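Local coordinates for conserved protein (Methanothermobacter thermautotrophicus, PDB 1I36) that is of unknown function but binds NADP through a Rossmann-type domain and structurally resembles 3-hydroxyacid dehydrogenases, so it is probably an oxidoreductase, at residues Asn89-Glu93 / Met229-Val233; Asp109-Met113 / Gly153-Lys159. The protein carries 1 engineered substitution. The contacts are given in a common frame with arbitrary orientation. Numbering follows the deposited sequence.

Contact 1 of 2, residues Asn89-Glu93 / Met229-Val233; sequences NISPE and MLAEV. With NAP (NADP nicotinamide-adenine-dinucleotide phosphate), chain C.
Residues Asn89-Ser91 run as an extended loop that turns into a helix at Pro92, with Ser91 in the N-cap position, where its short hydroxyl side chain caps a backbone N just past Glu93; Met229-Val233 cover the C-terminal end of helix 216-231. The backbones come closest at Ser91 and Met229, CA to CA 5.6 Å, and part to 7.1 Å between the CA atoms of Glu93 and Glu232. Pro92, at phi/psi -56/-37, suits a first helical turn, where its missing amide hydrogen costs nothing. The next amide is free to donate: Glu93 N reaches Glu232 OE1 at 3.0 Å, while Ser91 OG gives its proton to Glu232 OE2 at 2.6 Å. One carboxylate, on an m, t side chain, thus reinforces a helix N-terminus from outside, docking the C-terminal helical region onto the NADP-binding Rossmann domain. Met229 (m, t, t), long and unbranched, can touch three residues in turn: its CG lies 3.7 Å from Ser91 CB and 4.0 Å from Pro92 CD, and its CE 3.9 Å from Ile90 C. Asn89 N makes weak hydrogen bonds to the ribose hydroxyls O2D (3.4 Å) and O3D (3.3 Å) of NADP, and its ND2 is held by Glu225.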
loop_
_atom_site.group_PDB
_atom_site.type_symbol
_atom_site.label_atom_id
_atom_site.label_comp_id
_atom_site.label_asym_id
_atom_site.label_seq_id
_atom_site.Cartn_x
_atom_site.Cartn_y
_atom_site.Cartn_z
ATOM N N ASN A 89 -2.931 3.987 24.813
ATOM C CA ASN A 89 -3.457 4.016 23.451
ATOM C C ASN A 89 -4.731 4.830 23.417
ATOM O O ASN A 89 -5.821 4.282 23.516
ATOM C CB ASN A 89 -3.721 2.602 22.908
ATOM C CG ASN A 89 -4.195 2.618 21.457
ATOM O OD1 ASN A 89 -3.802 3.493 20.668
ATOM N ND2 ASN A 89 -5.080 1.675 21.110
ATOM N N ILE A 90 -4.573 6.161 23.357
ATOM C CA ILE A 90 -5.681 7.093 23.281
ATOM C C ILE A 90 -5.488 7.993 22.060
ATOM O O ILE A 90 -4.391 8.124 21.534
ATOM C CB ILE A 90 -5.822 7.958 24.576
ATOM C CG1 ILE A 90 -4.456 8.554 24.996
ATOM C CG2 ILE A 90 -6.382 7.085 25.707
ATOM C CD1 ILE A 90 -4.553 9.564 26.186
ATOM N N SER A 91 -6.560 8.621 21.618
ATOM C CA SER A 91 -6.492 9.463 20.428
ATOM C C SER A 91 -5.623 10.685 20.646
ATOM O O SER A 91 -5.452 11.146 21.803
ATOM C CB SER A 91 -7.897 9.902 20.020
ATOM O OG SER A 91 -8.386 10.951 20.871
ATOM N N PRO A 92 -5.108 11.266 19.545
ATOM C CA PRO A 92 -4.261 12.453 19.695
ATOM C C PRO A 92 -4.967 13.576 20.447
ATOM O O PRO A 92 -4.339 14.255 21.240
ATOM C CB PRO A 92 -3.954 12.840 18.256
ATOM C CG PRO A 92 -3.776 11.467 17.585
ATOM C CD PRO A 92 -4.999 10.695 18.176
ATOM N N GLU A 93 -6.267 13.754 20.224
ATOM C CA GLU A 93 -6.986 14.829 20.939
ATOM C C GLU A 93 -7.111 14.482 22.431
ATOM O O GLU A 93 -7.003 15.366 23.273
ATOM C CB GLU A 93 -8.355 15.138 20.333
ATOM C CG GLU A 93 -9.009 16.432 20.861
ATOM C CD GLU A 93 -8.147 17.709 20.672
ATOM O OE1 GLU A 93 -8.089 18.534 21.584
ATOM O OE2 GLU A 93 -7.546 17.921 19.615
ATOM N N MET A 229 -9.776 8.382 15.164
ATOM C CA MET A 229 -8.593 9.227 15.268
ATOM C C MET A 229 -8.407 10.089 14.025
ATOM O O MET A 229 -8.188 11.297 14.134
ATOM C CB MET A 229 -7.349 8.396 15.606
ATOM C CG MET A 229 -7.429 7.721 17.021
ATOM S SD MET A 229 -5.940 6.800 17.575
ATOM C CE MET A 229 -6.590 5.834 19.058
ATOM N N LEU A 230 -8.542 9.496 12.836
ATOM C CA LEU A 230 -8.429 10.254 11.607
ATOM C C LEU A 230 -9.497 11.348 11.542
ATOM O O LEU A 230 -9.249 12.420 10.995
ATOM C CB LEU A 230 -8.591 9.340 10.386
ATOM C CG LEU A 230 -7.361 8.646 9.836
ATOM C CD1 LEU A 230 -7.807 7.826 8.606
ATOM C CD2 LEU A 230 -6.304 9.726 9.437
ATOM N N ALA A 231 -10.678 11.071 12.087
ATOM C CA ALA A 231 -11.784 12.045 12.100
ATOM C C ALA A 231 -11.524 13.333 12.908
ATOM O O ALA A 231 -12.212 14.331 12.722
ATOM C CB ALA A 231 -13.078 11.377 12.589
ATOM N N GLU A 232 -10.559 13.290 13.821
ATOM C CA GLU A 232 -10.206 14.455 14.617
ATOM C C GLU A 232 -9.446 15.435 13.733
ATOM O O GLU A 232 -9.398 16.629 14.018
ATOM C CB GLU A 232 -9.305 14.038 15.802
ATOM C CG GLU A 232 -10.017 13.132 16.815
ATOM C CD GLU A 232 -9.164 12.668 17.996
ATOM O OE1 GLU A 232 -7.906 12.769 17.955
ATOM O OE2 GLU A 232 -9.774 12.196 18.996
ATOM N N VAL A 233 -8.864 14.940 12.637
ATOM C CA VAL A 233 -8.080 15.811 11.762
ATOM C C VAL A 233 -8.643 16.068 10.356
ATOM O O VAL A 233 -8.508 17.179 9.824
ATOM C CB VAL A 233 -6.586 15.311 11.735
ATOM C CG1 VAL A 233 -6.523 13.861 11.490
ATOM C CG2 VAL A 233 -5.774 16.035 10.705
HETATM P PA NAP C . -2.472 -4.145 31.409
HETATM O O1A NAP C . -3.765 -3.755 30.878
HETATM O O2A NAP C . -1.365 -4.957 30.947
HETATM O O5B NAP C . -1.934 -3.031 32.532
HETATM C C5B NAP C . -2.604 -1.713 32.984
HETATM C C4B NAP C . -2.482 -1.920 34.421
HETATM O O4B NAP C . -3.099 -0.483 34.837
HETATM C C3B NAP C . -3.315 -2.373 35.217
HETATM O O3B NAP C . -2.224 -3.077 35.637
HETATM C C2B NAP C . -4.192 -2.018 36.353
HETATM O O2B NAP C . -4.250 -2.326 37.572
HETATM C C1B NAP C . -3.851 -0.677 36.091
HETATM N N9A NAP C . -5.020 0.220 36.192
HETATM C C8A NAP C . -6.344 0.250 35.743
HETATM N N7A NAP C . -6.990 1.297 36.206
HETATM C C5A NAP C . -6.080 1.992 36.979
HETATM C C6A NAP C . -6.165 3.199 37.747
HETATM N N6A NAP C . -7.293 3.907 37.830
HETATM N N1A NAP C . -5.029 3.626 38.422
HETATM C C2A NAP C . -3.869 2.912 38.355
HETATM N N3A NAP C . -3.718 1.767 37.660
HETATM C C4A NAP C . -4.873 1.361 36.980
HETATM O O3 NAP C . -2.104 -3.092 30.169
HETATM P PN NAP C . -0.729 -2.814 29.209
HETATM O O1N NAP C . -0.677 -3.863 28.136
HETATM O O2N NAP C . 0.353 -2.755 30.199
HETATM O O5D NAP C . -0.775 -1.391 28.516
HETATM C C5D NAP C . -0.792 -0.167 29.293
HETATM C C4D NAP C . -1.087 0.987 28.352
HETATM O O4D NAP C . -0.199 1.127 27.203
HETATM C C3D NAP C . -2.503 0.957 27.724
HETATM O O3D NAP C . -3.173 2.254 27.623
HETATM C C2D NAP C . -2.326 0.351 26.373
HETATM O O2D NAP C . -3.324 0.713 25.463
HETATM C C1D NAP C . -0.910 0.837 25.994
HETATM N N1N NAP C . -0.202 -0.035 25.043
HETATM C C2N NAP C . 0.062 -1.372 25.373
HETATM C C3N NAP C . 0.768 -2.132 24.381
HETATM C C7N NAP C . 1.112 -3.529 24.593
HETATM O O7N NAP C . 1.733 -4.171 23.726
HETATM N N7N NAP C . 0.780 -4.182 25.736
HETATM C C4N NAP C . 1.148 -1.512 23.170
HETATM C C5N NAP C . 0.877 -0.219 22.875
HETATM C C6N NAP C . 0.205 0.521 23.813
HETATM P P2B NAP C . -5.314 -3.572 37.860
HETATM O O1X NAP C . -4.743 -4.861 37.342
HETATM O O2X NAP C . -5.369 -3.497 39.295
HETATM O O3X NAP C . -6.519 -3.249 37.124
#

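Contact 2 of 2, residues Asp109-Met113 / Gly153-Lys159; sequences DAAIM and GDASAIK
Strand 109-112, from the Rossmann-type sheet, is covered by the first turns of the long helix 154-182, which runs nearly along it: the axes of strand 109-112 and helix 154-159 approach to 6.8 Å at 24°, and Ala111 and Ser156 are closest, CA to CA 5.6 Å. Gly153 is the N-cap; its phi/psi of 107/-30 would jam a CB against the preceding carbonyl, so glycine fits. Its N makes a weak hydrogen bond to Asp109 OD2 (2.8 Å), an acceptor set at the positive end of the helix dipole by a t chi1. Asp154 turns its carboxylate to the backbone amides of Arg150 and Glu151. Ala155 points at the strand, its CB 3.3 Å from Asp109 O and 4.1 Å from Ala111 CB; with two methyls facing each other, the helix can lie this low. Ser156 binds both carboxylate oxygens: Ser156 N to Asp109 OD2 is 2.9 Å and Ser156 OG to Asp109 OD1 is 2.7 Å. A water lies 3.2 Å from Ser156 OG and 3.0 Å from Ala110 O, bridging helix and strand. Ile158 packs on Ile126 of the adjacent strand 124-128 and on Met192 of the second subunit. Lys159 lays its extended aliphatic chain over the strand end: CB meets Met113 SD at 3.8 Å, CD touches Ala111 CB at 3.9 Å, and CE reaches Ile112 O at 3.3 Å.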
loop_
_atom_site.group_PDB
_atom_site.type_symbol
_atom_site.label_atom_id
_atom_site.label_comp_id
_atom_site.label_asym_id
_atom_site.label_seq_id
_atom_site.Cartn_x
_atom_site.Cartn_y
_atom_site.Cartn_z
ATOM N N ASP A 109 4.084 12.859 25.118
ATOM C CA ASP A 109 3.203 11.872 24.447
ATOM C C ASP A 109 4.181 10.778 23.974
ATOM O O ASP A 109 5.000 11.053 23.110
ATOM C CB ASP A 109 2.561 12.572 23.244
ATOM C CG ASP A 109 1.737 11.649 22.377
ATOM O OD1 ASP A 109 1.496 10.481 22.766
ATOM O OD2 ASP A 109 1.334 12.103 21.287
ATOM N N ALA A 110 4.181 9.596 24.600
ATOM C CA ALA A 110 5.078 8.517 24.135
ATOM C C ALA A 110 4.178 7.528 23.390
ATOM O O ALA A 110 3.064 7.290 23.819
ATOM C CB ALA A 110 5.737 7.819 25.335
ATOM N N ALA A 111 4.660 6.934 22.301
ATOM C CA ALA A 111 3.854 5.960 21.552
ATOM C C ALA A 111 4.740 4.751 21.239
ATOM O O ALA A 111 5.825 4.895 20.651
ATOM C CB ALA A 111 3.321 6.584 20.242
ATOM N N ILE A 112 4.258 3.580 21.635
ATOM C CA ILE A 112 4.951 2.312 21.437
ATOM C C ILE A 112 4.738 1.925 19.971
ATOM O O ILE A 112 3.600 1.820 19.511
ATOM C CB ILE A 112 4.378 1.233 22.380
ATOM C CG1 ILE A 112 4.789 1.578 23.823
ATOM C CG2 ILE A 112 4.961 -0.158 22.026
ATOM C CD1 ILE A 112 4.173 0.664 24.910
ATOM N N MET A 113 5.840 1.771 19.246
ATOM C CA MET A 113 5.813 1.470 17.813
ATOM C C MET A 113 6.066 0.007 17.467
ATOM O O MET A 113 6.746 -0.293 16.491
ATOM C CB MET A 113 6.853 2.350 17.100
ATOM C CG MET A 113 6.586 3.844 17.240
ATOM S SD MET A 113 4.977 4.199 16.604
ATOM C CE MET A 113 5.262 4.220 14.880
ATOM N N GLY A 153 0.532 14.792 21.365
ATOM C CA GLY A 153 -0.413 14.458 20.324
ATOM C C GLY A 153 0.305 14.038 19.032
ATOM O O GLY A 153 -0.220 13.185 18.299
ATOM N N ASP A 154 1.506 14.577 18.768
ATOM C CA ASP A 154 2.228 14.230 17.539
ATOM C C ASP A 154 2.660 12.780 17.477
ATOM O O ASP A 154 2.404 12.119 16.469
ATOM C CB ASP A 154 3.429 15.148 17.273
ATOM C CG ASP A 154 3.017 16.582 17.003
ATOM O OD1 ASP A 154 1.838 16.838 16.680
ATOM O OD2 ASP A 154 3.890 17.459 17.077
ATOM N N ALA A 155 3.244 12.265 18.560
ATOM C CA ALA A 155 3.673 10.858 18.594
ATOM C C ALA A 155 2.492 9.888 18.401
ATOM O O ALA A 155 2.584 8.920 17.628
ATOM C CB ALA A 155 4.396 10.577 19.906
ATOM N N SER A 156 1.400 10.119 19.134
ATOM C CA SER A 156 0.203 9.300 18.992
ATOM C C SER A 156 -0.364 9.422 17.561
ATOM O O SER A 156 -0.846 8.433 17.001
ATOM C CB SER A 156 -0.847 9.695 20.043
ATOM O OG SER A 156 -0.366 9.213 21.311
ATOM N N ALA A 157 -0.340 10.621 16.984
ATOM C CA ALA A 157 -0.826 10.800 15.616
ATOM C C ALA A 157 0.024 10.000 14.645
ATOM O O ALA A 157 -0.507 9.468 13.700
ATOM C CB ALA A 157 -0.803 12.294 15.186
ATOM N N ILE A 158 1.344 10.112 14.760
ATOM C CA ILE A 158 2.246 9.361 13.900
ATOM C C ILE A 158 1.989 7.845 13.995
ATOM O O ILE A 158 1.983 7.116 12.977
ATOM C CB ILE A 158 3.724 9.636 14.267
ATOM C CG1 ILE A 158 4.107 11.055 13.863
ATOM C CG2 ILE A 158 4.660 8.630 13.520
ATOM C CD1 ILE A 158 5.261 11.658 14.737
ATOM N N LYS A 159 1.795 7.352 15.215
ATOM C CA LYS A 159 1.554 5.925 15.409
ATOM C C LYS A 159 0.253 5.465 14.722
ATOM O O LYS A 159 0.221 4.438 14.017
ATOM C CB LYS A 159 1.471 5.599 16.899
ATOM C CG LYS A 159 1.136 4.124 17.173
ATOM C CD LYS A 159 1.005 3.841 18.636
ATOM C CE LYS A 159 0.404 2.463 18.849
ATOM N NZ LYS A 159 -0.986 2.469 18.298
HETATM O O HOH W 1 0.335 6.478 22.900
#

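Contact 2 is buried near the middle of the chain, joining sheet to helix 154-182, whereas contact 1 lies farther out, is partly exposed, and joins the start of helix 92-101 to the end of helix 216-231. Each uses one carboxylate at a helix N-terminus: in the core, Asp109 serves a helix from the neighbouring strand; at the periphery, Glu232 does so from the region where helix 216-231 ends, through a longer side chain. Small alanines allow close packing in contact 2, while a long methionine fills contact 1. The two meet where Pro92 CG lies 3.6 Å from Ala157 N, and where Asn89 and Lys159 adjoin beside NADP, which Ile112 also touches.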